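Local coordinates for protein 2-hydroxyisobutyryl-CoA synthetase (Aquincola tertiaricarbonis, PDB 6HDY) that belongs to the ANL clan of AMP-binding enzymes, which join a large N-terminal domain to a small, mobile C-terminal domain, at residues T221-I226 with S250-A255; P258-R263 with A389-S394; G269-D274 with G289-N294; E399-I404 with A467-D472. All coordinates share one frame; numbering follows the deposited sequence.

Contact 1. Residues T221-I226 with S250-A255. With 8LQ ([[(2~{R},3~{S},4~{R},5~{R})-5-(6-aminopurin-9-yl)-3,4-bis(oxidanyl)oxolan-2-yl]methoxy-oxidanyl-phosphoryl] (3~{S})-3-oxidanylbutanoate), chain C; 3HL ((3S)-3-hydroxybutanoic acid), chain B.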
loop_
_atom_site.group_PDB
_atom_site.type_symbol
_atom_site.label_atom_id
_atom_site.label_comp_id
_atom_site.label_asym_id
_atom_site.label_seq_id
_atom_site.Cartn_x
_atom_site.Cartn_y
_atom_site.Cartn_z
ATOM N N THR A 221 2.839 8.589 10.822
ATOM C CA THR A 221 2.800 10.007 11.228
ATOM C C THR A 221 2.685 10.097 12.745
ATOM O O THR A 221 2.097 9.186 13.355
ATOM C CB THR A 221 1.651 10.811 10.569
ATOM O OG1 THR A 221 0.379 10.298 10.993
ATOM C CG2 THR A 221 1.768 10.901 9.024
ATOM N N PRO A 222 3.216 11.178 13.384
ATOM C CA PRO A 222 3.046 11.316 14.847
ATOM C C PRO A 222 1.576 11.328 15.265
ATOM O O PRO A 222 1.262 10.823 16.332
ATOM C CB PRO A 222 3.754 12.637 15.176
ATOM C CG PRO A 222 4.607 12.946 13.981
ATOM C CD PRO A 222 3.916 12.346 12.811
ATOM N N SER A 223 0.677 11.868 14.396
ATOM C CA SER A 223 -0.783 11.917 14.586
ATOM C C SER A 223 -1.357 10.511 14.658
ATOM O O SER A 223 -2.173 10.241 15.536
ATOM C CB SER A 223 -1.465 12.652 13.434
ATOM O OG SER A 223 -1.193 14.034 13.504
ATOM N N TYR A 224 -0.958 9.636 13.720
ATOM C CA TYR A 224 -1.442 8.260 13.705
ATOM C C TYR A 224 -1.077 7.491 14.962
ATOM O O TYR A 224 -1.941 6.805 15.505
ATOM C CB TYR A 224 -1.017 7.482 12.455
ATOM C CG TYR A 224 -1.767 6.173 12.336
ATOM C CD1 TYR A 224 -3.103 6.072 12.728
ATOM C CD2 TYR A 224 -1.160 5.044 11.811
ATOM C CE1 TYR A 224 -3.810 4.883 12.588
ATOM C CE2 TYR A 224 -1.853 3.839 11.693
ATOM C CZ TYR A 224 -3.178 3.766 12.080
ATOM O OH TYR A 224 -3.878 2.595 11.955
ATOM N N ALA A 225 0.178 7.601 15.427
ATOM C CA ALA A 225 0.609 6.958 16.668
ATOM C C ALA A 225 -0.334 7.346 17.865
ATOM O O ALA A 225 -0.770 6.470 18.606
ATOM C CB ALA A 225 2.036 7.355 16.967
ATOM N N ILE A 226 -0.705 8.632 17.985
ATOM C CA ILE A 226 -1.621 9.094 19.025
ATOM C C ILE A 226 -2.991 8.435 18.844
ATOM O O ILE A 226 -3.526 7.887 19.816
ATOM C CB ILE A 226 -1.696 10.658 19.147
ATOM C CG1 ILE A 226 -0.420 11.216 19.813
ATOM C CG2 ILE A 226 -2.932 11.118 19.969
ATOM C CD1 ILE A 226 0.100 12.437 19.158
ATOM N N SER A 250 7.596 10.685 10.045
ATOM C CA SER A 250 7.777 11.740 9.052
ATOM C C SER A 250 6.397 12.187 8.573
ATOM O O SER A 250 5.395 11.519 8.861
ATOM C CB SER A 250 8.642 11.249 7.893
ATOM O OG SER A 250 7.877 10.459 7.007
ATOM N N GLY A 251 6.344 13.324 7.889
ATOM C CA GLY A 251 5.103 13.796 7.297
ATOM C C GLY A 251 4.578 15.109 7.809
ATOM O O GLY A 251 3.874 15.805 7.081
ATOM N N GLU A 252 4.918 15.463 9.061
ATOM C CA GLU A 252 4.404 16.657 9.736
ATOM C C GLU A 252 5.156 16.848 11.058
ATOM O O GLU A 252 5.727 15.881 11.547
ATOM C CB GLU A 252 2.897 16.453 10.065
ATOM C CG GLU A 252 2.625 15.144 10.805
ATOM C CD GLU A 252 1.265 14.964 11.438
ATOM O OE1 GLU A 252 0.338 15.729 11.106
ATOM O OE2 GLU A 252 1.118 14.032 12.251
ATOM N N PRO A 253 5.104 18.037 11.709
ATOM C CA PRO A 253 5.741 18.174 13.034
ATOM C C PRO A 253 5.060 17.267 14.080
ATOM O O PRO A 253 3.917 16.830 13.896
ATOM C CB PRO A 253 5.537 19.664 13.377
ATOM C CG PRO A 253 5.217 20.333 12.069
ATOM C CD PRO A 253 4.448 19.299 11.304
ATOM N N GLY A 254 5.764 16.994 15.170
ATOM C CA GLY A 254 5.229 16.172 16.245
ATOM C C GLY A 254 6.321 15.468 17.012
ATOM O O GLY A 254 6.413 15.615 18.232
ATOM N N ALA A 255 7.171 14.732 16.279
ATOM C CA ALA A 255 8.299 13.957 16.786
ATOM C C ALA A 255 9.418 14.804 17.418
ATOM O O ALA A 255 10.259 14.266 18.143
ATOM C CB ALA A 255 8.836 13.051 15.703
HETATM N N9 8LQ C . 7.091 17.457 7.023
HETATM C C8 8LQ C . 7.502 16.249 6.605
HETATM N N7 8LQ C . 8.230 15.690 7.566
HETATM C C5 8LQ C . 8.297 16.563 8.585
HETATM C C6 8LQ C . 8.847 16.509 9.818
HETATM N N6 8LQ C . 9.532 15.428 10.155
HETATM N N1 8LQ C . 8.746 17.534 10.687
HETATM C C2 8LQ C . 8.026 18.681 10.346
HETATM N N3 8LQ C . 7.407 18.686 9.104
HETATM C C4 8LQ C . 7.581 17.654 8.245
HETATM C CAA 8LQ C . 7.453 11.618 2.261
HETATM C CAZ 8LQ C . 7.793 12.065 3.708
HETATM O OAE 8LQ C . 6.830 11.532 4.612
HETATM C CAL 8LQ C . 7.813 13.598 3.861
HETATM C CAS 8LQ C . 6.482 14.209 3.405
HETATM O OAC 8LQ C . 5.502 14.166 4.142
HETATM O OAQ 8LQ C . 6.473 14.708 2.115
HETATM P PBC 8LQ C . 5.300 15.636 1.549
HETATM O OAH 8LQ C . 4.014 14.705 1.559
HETATM O OAD 8LQ C . 5.589 16.198 0.217
HETATM O "O5'" 8LQ C . 5.179 16.801 2.609
HETATM C "C5'" 8LQ C . 6.375 17.513 2.917
HETATM C "C4'" 8LQ C . 6.085 18.556 3.966
HETATM O "O4'" 8LQ C . 5.577 17.906 5.162
HETATM C "C3'" 8LQ C . 7.371 19.150 4.355
HETATM O "O3'" 8LQ C . 7.717 20.239 3.454
HETATM C "C2'" 8LQ C . 7.050 19.634 5.770
HETATM O "O2'" 8LQ C . 6.202 20.849 5.751
HETATM C "C1'" 8LQ C . 6.249 18.466 6.300
HETATM C CA 3HL B . 6.963 13.367 3.440
HETATM C CB 3HL B . 7.226 12.708 2.067
HETATM O OG1 3HL B . 8.408 11.914 2.038
HETATM C CG2 3HL B . 6.098 11.811 1.656
HETATM C C 3HL B . 8.039 12.930 4.403
HETATM O OA 3HL B . 8.093 11.756 4.743
HETATM O OB 3HL B . 8.998 13.854 4.667
#

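Contact 2. Residues P258-R263 with A389-S394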
loop_
_atom_site.group_PDB
_atom_site.type_symbol
_atom_site.label_atom_id
_atom_site.label_comp_id
_atom_site.label_asym_id
_atom_site.label_seq_id
_atom_site.Cartn_x
_atom_site.Cartn_y
_atom_site.Cartn_z
ATOM N N PRO A 258 7.666 19.125 21.962
ATOM C CA PRO A 258 7.733 18.760 23.401
ATOM C C PRO A 258 6.674 17.794 23.988
ATOM O O PRO A 258 7.026 16.631 24.273
ATOM C CB PRO A 258 7.671 20.119 24.079
ATOM C CG PRO A 258 8.434 20.999 23.146
ATOM C CD PRO A 258 8.201 20.487 21.747
ATOM N N GLY A 259 5.430 18.264 24.185
ATOM C CA GLY A 259 4.335 17.464 24.741
ATOM C C GLY A 259 3.825 16.318 23.882
ATOM O O GLY A 259 3.238 15.365 24.400
ATOM N N VAL A 260 4.025 16.408 22.555
ATOM C CA VAL A 260 3.612 15.377 21.599
ATOM C C VAL A 260 4.582 14.197 21.702
ATOM O O VAL A 260 4.128 13.061 21.865
ATOM C CB VAL A 260 3.450 15.921 20.141
ATOM C CG1 VAL A 260 3.107 14.803 19.162
ATOM C CG2 VAL A 260 2.389 17.017 20.079
ATOM N N LYS A 261 5.914 14.464 21.627
ATOM C CA LYS A 261 6.945 13.409 21.716
ATOM C C LYS A 261 6.814 12.619 23.035
ATOM O O LYS A 261 6.818 11.383 23.020
ATOM C CB LYS A 261 8.361 14.004 21.572
ATOM C CG LYS A 261 9.432 12.931 21.385
ATOM C CD LYS A 261 10.852 13.439 21.577
ATOM C CE LYS A 261 11.849 12.403 21.087
ATOM N NZ LYS A 261 13.233 12.935 21.089
ATOM N N ASP A 262 6.672 13.349 24.164
ATOM C CA ASP A 262 6.541 12.779 25.503
ATOM C C ASP A 262 5.283 11.938 25.653
ATOM O O ASP A 262 5.352 10.865 26.247
ATOM C CB ASP A 262 6.652 13.879 26.581
ATOM C CG ASP A 262 7.998 14.581 26.610
ATOM O OD1 ASP A 262 8.951 14.078 25.959
ATOM O OD2 ASP A 262 8.111 15.614 27.295
ATOM N N ARG A 263 4.152 12.389 25.071
ATOM C CA ARG A 263 2.892 11.628 25.085
ATOM C C ARG A 263 3.029 10.306 24.334
ATOM O O ARG A 263 2.560 9.282 24.826
ATOM C CB ARG A 263 1.716 12.445 24.509
ATOM C CG ARG A 263 0.963 13.251 25.570
ATOM C CD ARG A 263 -0.076 14.173 24.956
ATOM N NE ARG A 263 -0.683 15.059 25.952
ATOM C CZ ARG A 263 -1.965 15.025 26.317
ATOM N NH1 ARG A 263 -2.802 14.163 25.750
ATOM N NH2 ARG A 263 -2.420 15.862 27.244
ATOM N N ALA A 389 1.715 23.569 23.233
ATOM C CA ALA A 389 1.228 24.134 24.496
ATOM C C ALA A 389 0.082 23.308 25.068
ATOM O O ALA A 389 0.094 23.014 26.265
ATOM C CB ALA A 389 0.797 25.579 24.299
ATOM N N LEU A 390 -0.868 22.883 24.209
ATOM C CA LEU A 390 -2.010 22.075 24.636
ATOM C C LEU A 390 -1.638 20.668 25.112
ATOM O O LEU A 390 -2.195 20.202 26.110
ATOM C CB LEU A 390 -3.074 21.985 23.541
ATOM C CG LEU A 390 -3.871 23.240 23.214
ATOM C CD1 LEU A 390 -4.841 22.941 22.143
ATOM C CD2 LEU A 390 -4.655 23.759 24.428
ATOM N N ASN A 391 -0.690 20.003 24.404
ATOM C CA ASN A 391 -0.242 18.647 24.706
ATOM C C ASN A 391 0.540 18.565 26.013
ATOM O O ASN A 391 0.718 17.473 26.544
ATOM C CB ASN A 391 0.541 18.018 23.518
ATOM C CG ASN A 391 -0.366 17.399 22.479
ATOM O OD1 ASN A 391 -0.752 16.225 22.575
ATOM N ND2 ASN A 391 -0.784 18.188 21.490
ATOM N N GLN A 392 0.980 19.716 26.539
ATOM C CA GLN A 392 1.722 19.797 27.799
ATOM C C GLN A 392 0.791 20.024 28.999
ATOM O O GLN A 392 1.260 20.289 30.112
ATOM C CB GLN A 392 2.850 20.840 27.714
ATOM C CG GLN A 392 4.101 20.261 27.071
ATOM C CD GLN A 392 5.221 21.251 26.889
ATOM O OE1 GLN A 392 5.043 22.343 26.332
ATOM N NE2 GLN A 392 6.424 20.851 27.292
ATOM N N MET A 393 -0.528 19.859 28.768
ATOM C CA MET A 393 -1.598 20.023 29.761
ATOM C C MET A 393 -2.272 18.666 30.024
ATOM O O MET A 393 -2.731 18.014 29.074
ATOM C CB MET A 393 -2.655 21.036 29.283
ATOM C CG MET A 393 -2.109 22.398 28.919
ATOM S SD MET A 393 -3.447 23.583 28.615
ATOM C CE MET A 393 -4.069 23.812 30.359
ATOM N N SER A 394 -2.341 18.256 31.316
ATOM C CA SER A 394 -2.914 16.971 31.760
ATOM C C SER A 394 -4.412 16.797 31.419
ATOM O O SER A 394 -4.843 15.659 31.179
ATOM C CB SER A 394 -2.662 16.736 33.258
ATOM O OG SER A 394 -3.072 17.818 34.083
#

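Contact 3. Residues G269-D274 with G289-N294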
loop_
_atom_site.group_PDB
_atom_site.type_symbol
_atom_site.label_atom_id
_atom_site.label_comp_id
_atom_site.label_asym_id
_atom_site.label_seq_id
_atom_site.Cartn_x
_atom_site.Cartn_y
_atom_site.Cartn_z
ATOM N N GLY A 269 5.890 3.259 25.669
ATOM C CA GLY A 269 7.062 2.872 26.457
ATOM C C GLY A 269 8.250 2.611 25.549
ATOM O O GLY A 269 8.982 1.640 25.739
ATOM N N ALA A 270 8.403 3.445 24.510
ATOM C CA ALA A 270 9.436 3.296 23.483
ATOM C C ALA A 270 10.043 4.647 23.146
ATOM O O ALA A 270 9.553 5.658 23.642
ATOM C CB ALA A 270 8.817 2.668 22.229
ATOM N N LYS A 271 11.115 4.673 22.333
ATOM C CA LYS A 271 11.760 5.915 21.886
ATOM C C LYS A 271 11.093 6.402 20.609
ATOM O O LYS A 271 10.627 5.589 19.817
ATOM C CB LYS A 271 13.262 5.710 21.637
ATOM C CG LYS A 271 14.079 5.709 22.923
ATOM C CD LYS A 271 15.570 5.628 22.662
ATOM C CE LYS A 271 16.233 6.974 22.532
ATOM N NZ LYS A 271 17.649 6.906 22.964
ATOM N N VAL A 272 11.045 7.732 20.417
ATOM C CA VAL A 272 10.465 8.348 19.233
ATOM C C VAL A 272 11.589 8.994 18.428
ATOM O O VAL A 272 12.457 9.633 19.004
ATOM C CB VAL A 272 9.313 9.339 19.584
ATOM C CG1 VAL A 272 9.024 10.300 18.428
ATOM C CG2 VAL A 272 8.044 8.585 19.974
ATOM N N TYR A 273 11.599 8.785 17.100
ATOM C CA TYR A 273 12.588 9.410 16.227
ATOM C C TYR A 273 11.914 10.258 15.200
ATOM O O TYR A 273 10.873 9.867 14.684
ATOM C CB TYR A 273 13.498 8.375 15.565
ATOM C CG TYR A 273 14.306 7.614 16.584
ATOM C CD1 TYR A 273 15.188 8.278 17.440
ATOM C CD2 TYR A 273 14.108 6.253 16.783
ATOM C CE1 TYR A 273 15.906 7.591 18.412
ATOM C CE2 TYR A 273 14.846 5.548 17.731
ATOM C CZ TYR A 273 15.754 6.218 18.535
ATOM O OH TYR A 273 16.455 5.539 19.494
ATOM N N ASP A 274 12.502 11.427 14.921
ATOM C CA ASP A 274 12.027 12.367 13.919
ATOM C C ASP A 274 12.869 12.183 12.644
ATOM O O ASP A 274 14.090 12.005 12.728
ATOM C CB ASP A 274 12.139 13.811 14.443
ATOM C CG ASP A 274 11.364 14.896 13.692
ATOM O OD1 ASP A 274 10.377 14.562 12.997
ATOM O OD2 ASP A 274 11.687 16.087 13.877
ATOM N N GLY A 289 16.831 11.936 13.186
ATOM C CA GLY A 289 17.459 11.736 14.488
ATOM C C GLY A 289 18.089 10.354 14.589
ATOM O O GLY A 289 17.784 9.449 13.790
ATOM N N THR A 290 19.030 10.196 15.534
ATOM C CA THR A 290 19.715 8.904 15.723
ATOM C C THR A 290 19.424 8.370 17.137
ATOM O O THR A 290 18.835 9.082 17.935
ATOM C CB THR A 290 21.205 9.005 15.368
ATOM O OG1 THR A 290 21.865 9.748 16.384
ATOM C CG2 THR A 290 21.460 9.644 14.013
ATOM N N GLU A 291 19.782 7.114 17.436
ATOM C CA GLU A 291 19.539 6.538 18.761
ATOM C C GLU A 291 20.097 7.399 19.918
ATOM O O GLU A 291 19.402 7.560 20.921
ATOM C CB GLU A 291 20.027 5.091 18.862
ATOM C CG GLU A 291 19.575 4.411 20.149
ATOM C CD GLU A 291 19.957 2.957 20.303
ATOM O OE1 GLU A 291 20.658 2.420 19.415
ATOM O OE2 GLU A 291 19.533 2.346 21.308
ATOM N N GLN A 292 21.305 7.977 19.748
ATOM C CA GLN A 292 21.952 8.826 20.753
ATOM C C GLN A 292 21.588 10.301 20.587
ATOM O O GLN A 292 21.313 10.956 21.589
ATOM C CB GLN A 292 23.480 8.615 20.818
ATOM C CG GLN A 292 23.930 7.145 21.050
ATOM C CD GLN A 292 23.844 6.273 19.796
ATOM O OE1 GLN A 292 23.838 6.761 18.662
ATOM N NE2 GLN A 292 23.719 4.962 19.968
ATOM N N SER A 293 21.564 10.828 19.343
ATOM C CA SER A 293 21.143 12.208 19.062
ATOM C C SER A 293 19.649 12.080 18.771
ATOM O O SER A 293 19.217 12.217 17.617
ATOM C CB SER A 293 21.898 12.752 17.851
ATOM O OG SER A 293 23.293 12.524 17.987
ATOM N N ASN A 294 18.878 11.676 19.799
ATOM C CA ASN A 294 17.450 11.339 19.655
ATOM C C ASN A 294 16.505 12.545 19.625
ATOM O O ASN A 294 15.327 12.358 19.336
ATOM C CB ASN A 294 17.004 10.317 20.725
ATOM C CG ASN A 294 17.119 10.848 22.126
ATOM O OD1 ASN A 294 18.092 11.508 22.477
ATOM N ND2 ASN A 294 16.103 10.629 22.939
HETATM O O HOH W 1 14.493 12.247 16.718
#

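Contact 4. Residues E399-I404 with A467-D472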
loop_
_atom_site.group_PDB
_atom_site.type_symbol
_atom_site.label_atom_id
_atom_site.label_comp_id
_atom_site.label_asym_id
_atom_site.label_seq_id
_atom_site.Cartn_x
_atom_site.Cartn_y
_atom_site.Cartn_z
ATOM N N GLU A 399 -7.205 16.401 21.039
ATOM C CA GLU A 399 -7.567 17.082 19.798
ATOM C C GLU A 399 -8.025 18.491 20.019
ATOM O O GLU A 399 -8.497 18.847 21.117
ATOM C CB GLU A 399 -8.592 16.307 18.939
ATOM C CG GLU A 399 -7.960 15.375 17.896
ATOM C CD GLU A 399 -6.952 15.975 16.932
ATOM O OE1 GLU A 399 -6.989 17.205 16.693
ATOM O OE2 GLU A 399 -6.124 15.203 16.403
ATOM N N HIS A 400 -7.841 19.308 18.966
ATOM C CA HIS A 400 -8.225 20.720 18.905
ATOM C C HIS A 400 -8.264 21.160 17.446
ATOM O O HIS A 400 -7.751 20.451 16.567
ATOM C CB HIS A 400 -7.255 21.607 19.717
ATOM C CG HIS A 400 -5.896 21.763 19.100
ATOM N ND1 HIS A 400 -4.895 20.832 19.312
ATOM C CD2 HIS A 400 -5.412 22.750 18.304
ATOM C CE1 HIS A 400 -3.840 21.281 18.651
ATOM N NE2 HIS A 400 -4.104 22.424 18.023
ATOM N N ARG A 401 -8.880 22.318 17.199
ATOM C CA ARG A 401 -8.930 22.991 15.907
ATOM C C ARG A 401 -8.595 24.455 16.171
ATOM O O ARG A 401 -8.923 24.998 17.236
ATOM C CB ARG A 401 -10.316 22.905 15.237
ATOM C CG ARG A 401 -10.764 21.527 14.717
ATOM C CD ARG A 401 -10.106 21.062 13.418
ATOM N NE ARG A 401 -9.053 20.126 13.760
ATOM C CZ ARG A 401 -9.067 18.828 13.495
ATOM N NH1 ARG A 401 -10.019 18.305 12.733
ATOM N NH2 ARG A 401 -8.116 18.050 13.962
ATOM N N ILE A 402 -7.912 25.079 15.214
ATOM C CA ILE A 402 -7.593 26.505 15.226
ATOM C C ILE A 402 -8.496 27.092 14.134
ATOM O O ILE A 402 -8.506 26.566 13.018
ATOM C CB ILE A 402 -6.091 26.786 14.971
ATOM C CG1 ILE A 402 -5.185 25.933 15.882
ATOM C CG2 ILE A 402 -5.779 28.270 15.095
ATOM C CD1 ILE A 402 -3.797 25.693 15.305
ATOM N N VAL A 403 -9.345 28.079 14.489
ATOM C CA VAL A 403 -10.278 28.714 13.553
ATOM C C VAL A 403 -9.776 30.134 13.251
ATOM O O VAL A 403 -9.665 30.969 14.155
ATOM C CB VAL A 403 -11.777 28.641 13.978
ATOM C CG1 VAL A 403 -12.671 29.362 12.981
ATOM C CG2 VAL A 403 -12.238 27.190 14.139
ATOM N N ILE A 404 -9.384 30.362 11.986
ATOM C CA ILE A 404 -8.801 31.635 11.542
ATOM C C ILE A 404 -9.475 32.215 10.305
ATOM O O ILE A 404 -10.330 31.587 9.678
ATOM C CB ILE A 404 -7.243 31.530 11.315
ATOM C CG1 ILE A 404 -6.897 30.775 9.987
ATOM C CG2 ILE A 404 -6.488 30.957 12.535
ATOM C CD1 ILE A 404 -5.459 30.984 9.434
ATOM N N ALA A 467 -2.331 15.695 10.352
ATOM C CA ALA A 467 -3.350 16.462 11.056
ATOM C C ALA A 467 -3.536 17.872 10.434
ATOM O O ALA A 467 -2.582 18.653 10.356
ATOM C CB ALA A 467 -2.994 16.567 12.532
ATOM N N ARG A 468 -4.766 18.175 9.976
ATOM C CA ARG A 468 -5.116 19.482 9.397
ATOM C C ARG A 468 -5.998 20.187 10.432
ATOM O O ARG A 468 -7.223 20.016 10.443
ATOM C CB ARG A 468 -5.818 19.344 8.026
ATOM C CG ARG A 468 -5.243 18.284 7.064
ATOM C CD ARG A 468 -3.924 18.671 6.407
ATOM N NE ARG A 468 -3.573 17.731 5.335
ATOM C CZ ARG A 468 -2.371 17.632 4.767
ATOM N NH1 ARG A 468 -1.369 18.403 5.175
ATOM N NH2 ARG A 468 -2.160 16.752 3.797
ATOM N N ARG A 469 -5.353 20.908 11.357
ATOM C CA ARG A 469 -6.051 21.536 12.491
ATOM C C ARG A 469 -6.490 22.973 12.250
ATOM O O ARG A 469 -7.279 23.494 13.034
ATOM C CB ARG A 469 -5.226 21.426 13.789
ATOM C CG ARG A 469 -5.149 19.983 14.253
ATOM C CD ARG A 469 -4.566 19.821 15.636
ATOM N NE ARG A 469 -4.548 18.404 16.003
ATOM C CZ ARG A 469 -3.474 17.626 15.957
ATOM N NH1 ARG A 469 -2.296 18.127 15.609
ATOM N NH2 ARG A 469 -3.564 16.343 16.273
ATOM N N VAL A 470 -6.025 23.603 11.159
ATOM C CA VAL A 470 -6.422 24.976 10.868
ATOM C C VAL A 470 -7.609 25.013 9.911
ATOM O O VAL A 470 -7.574 24.386 8.849
ATOM C CB VAL A 470 -5.241 25.859 10.413
ATOM C CG1 VAL A 470 -5.720 27.256 10.031
ATOM C CG2 VAL A 470 -4.187 25.948 11.507
ATOM N N ILE A 471 -8.677 25.720 10.335
ATOM C CA ILE A 471 -9.891 25.979 9.564
ATOM C C ILE A 471 -9.773 27.468 9.259
ATOM O O ILE A 471 -9.908 28.285 10.173
ATOM C CB ILE A 471 -11.197 25.618 10.334
ATOM C CG1 ILE A 471 -11.157 24.173 10.870
ATOM C CG2 ILE A 471 -12.425 25.829 9.436
ATOM C CD1 ILE A 471 -12.091 23.929 12.060
ATOM N N ASP A 472 -9.425 27.804 7.999
ATOM C CA ASP A 472 -9.139 29.160 7.527
ATOM C C ASP A 472 -10.356 29.895 6.879
ATOM O O ASP A 472 -10.172 30.920 6.226
ATOM C CB ASP A 472 -7.914 29.104 6.579
ATOM C CG ASP A 472 -7.583 30.386 5.827
ATOM O OD1 ASP A 472 -7.314 31.413 6.491
ATOM O OD2 ASP A 472 -7.671 30.383 4.580
#

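Contact 1. Residues T221-I226 with S250-A255
Glu252 OE2 is gripped twice by Ser223. Ser223 OG donates at 2.6 Å to the syn lone pair of Glu252 OE2, and Ser223 N donates to it at 3.1 Å, nearly along the axis of the C-O bond. Chi1 of 52° wedges Glu252 CG between its own backbone N and carbonyl carbon; beyond CG the chain is extended and slides past Pro222, whose CD lies 3.3 Å from Glu252 OE2. OE1 is also satisfied, by the backbone N of Ala467 in the C-terminal domain.

The carboxylate thus meets the first turn of helix 222-234 at its N terminus, where Thr221 is the N-cap: Thr221 OG1 accepts from Tyr224 N at 3.1 Å and has a second partner in Phe465 O. A negative charge here should be favoured by the helix dipole. The loop that follows strand 246-249 passes over Pro222, with Gly254 CA 4.0 Å from Pro222 CB.

The other side of this loop lines the ligand pocket. The purine of 8LQ lies against it, its C2 3.3 Å from Pro253 N. Ser250 OG is 2.8 Å from 8LQ OAE and 2.6 Å from OA of 3HL, but the two ligands overlap in space and must be alternatives; Ser250 OG also has a hydrogen bond with Tyr219 OH, and where its proton points is not settled.

Contact 2. Residues P258-R263 with A389-S394
Arg263 reaches across to the backbone carbonyls of Asn391 and Met393. Its NE donates to Asn391 O at 2.9 Å with an N-H...O angle of 154°, and it arrives in the carbonyl plane, on a lone pair. The oxygen is somewhat tilted from the guanidinium plane. Arg263 NH2 adds a second bond to Met393 O at 2.8 Å, weak because its N-H...O angle is only 116°. The side chain gets there by staying extended: chi2 of 173° carries CD straight out, and NE continues the line.

Asn391 O lies at the C-terminal end of helix 383-391, Met393 O in the turn after it. A guanidinium placed here may be favoured by the helix dipole. The contact joins helix 258-268 of the large domain to the small C-terminal domain.

Around this polar pair, the Asn391 amide stands almost perpendicular to the guanidinium, with OD1 3.2 Å from Arg263 CD. ND2 is hydrogen-bonded to Asp387 O one turn back, and the Asn391 amide also packs against Val260 CG2, 3.7 Å from ND2. Gly259 has no side chain, and the two backbones close in until Gly259 CA and Gln392 CA are 4.6 Å apart. Gln392 CG sits 3.6 Å from Gly259 CA. Farther out, where Gln392 and Pro258 are exposed, Gln392 NE2 lies 3.5 Å from Pro258 CB. Tyr396 of strand 396-397 packs on both Arg263 and Asn391.

Contact 3. Residues G269-D274 with G289-N294
Asp274, a residue of the 8LQ pocket, ends the strand that is outermost in the parallel sheet within this chain and is joined there to Gly289, the start of a compact loop. Gly289 N donates to Asp274 O at 2.8 Å (N-H...O 169°). The carboxylate of Asp274 has other partners, OD1 bonding the purine amino group N6 of 8LQ and OD2 the hydroxyl of Ser256. A water bridges the same strand to the end of the loop, accepting from Asp274 N and lying 2.7 Å from Asn294 O, which also accepts from Lys261 NZ.

Earlier in the strand, Lys271 NZ donates to Glu291 O at 2.8 Å, close to the carbonyl plane; a chi3 of 91° bends CE out of the extended line. Between these bonds the Tyr273 ring fits against the loop. Asn294 CB meets it at the edge, 3.7 Å from Tyr273 CE1, and Tyr273 OH packs 3.4 Å from Glu291 CG. The loop keeps its own shape through an ST motif, in which Thr290 OG1 accepts from Ser293 N at 3.2 Å, and an inverse gamma turn centred on Ser293.

Strand 271-274 is bonded along its other edge to strand 246-249; Val272 packs on helix 258-268, and Asp274 and Thr290 touch strand 297-299.

Contact 4. Residues E399-I404 with A467-D472
Arg469 lies with its CD over one face of the His400 ring, 3.6 Å from the centroid and shifted toward the rim, a CH-pi contact. Its extended chain then carries the guanidinium side-on to Glu399: Arg469 NE donates to Glu399 OE1 and NH2 to OE2, each at 2.8 Å. Chi2 of -54° folds the Glu399 chain, and OE1 also takes His400 N, from the same face as Arg469 NE, and a salt bridge from Arg401 NH2.

Beyond this network the strands run parallel. Ile402 N donates to Arg469 O, Ile471 N to Ile402 O and Ile404 N to Ile471 O, the alternating pattern of parallel strands. Side chains alternate across the sheet. On one face Ile471 CD1 fills the hollow between Arg401 CD, at 3.7 Å, and Val403 CG2, at 3.9 Å. On the opposite face Val470 fits between two isoleucines, its CG2 3.8 Å from Ile402 CD1 and its CG1 3.7 Å from Ile404 CG1.

Strand 470-471 is an outermost strand of the C-terminal domain's mixed sheet within this chain; strand 399-403 pairs antiparallel with 413-419 on its other side. Helix 474-486 covers Val403 and Ile471, and helix 383-391 packs on His400 and Val470.

In the fold
From the N terminus, contact 1 comes first, joining the start of helix 222-234 to the loop after the next strand of the parallel sheet. Once it is complete, contact 2 opens on helix 258-268 and spans 125 residues to close on helix 383-391, tying the two domains. Contact 3 falls within that span and folds a short loop onto the sheet's last strand. Contact 4 follows contact 2 and closes a 62-residue loop, pairing strand 399-403 with strand 470-471 in the C-terminal sheet. None cross. Lys261 couples contacts 2 and 3, Leu390 packing on His400 couples 2 and 4, and Ala467 brings contact 4 up to contact 1; contacts 3 and 4 stay about 13 Å apart at their nearest atoms.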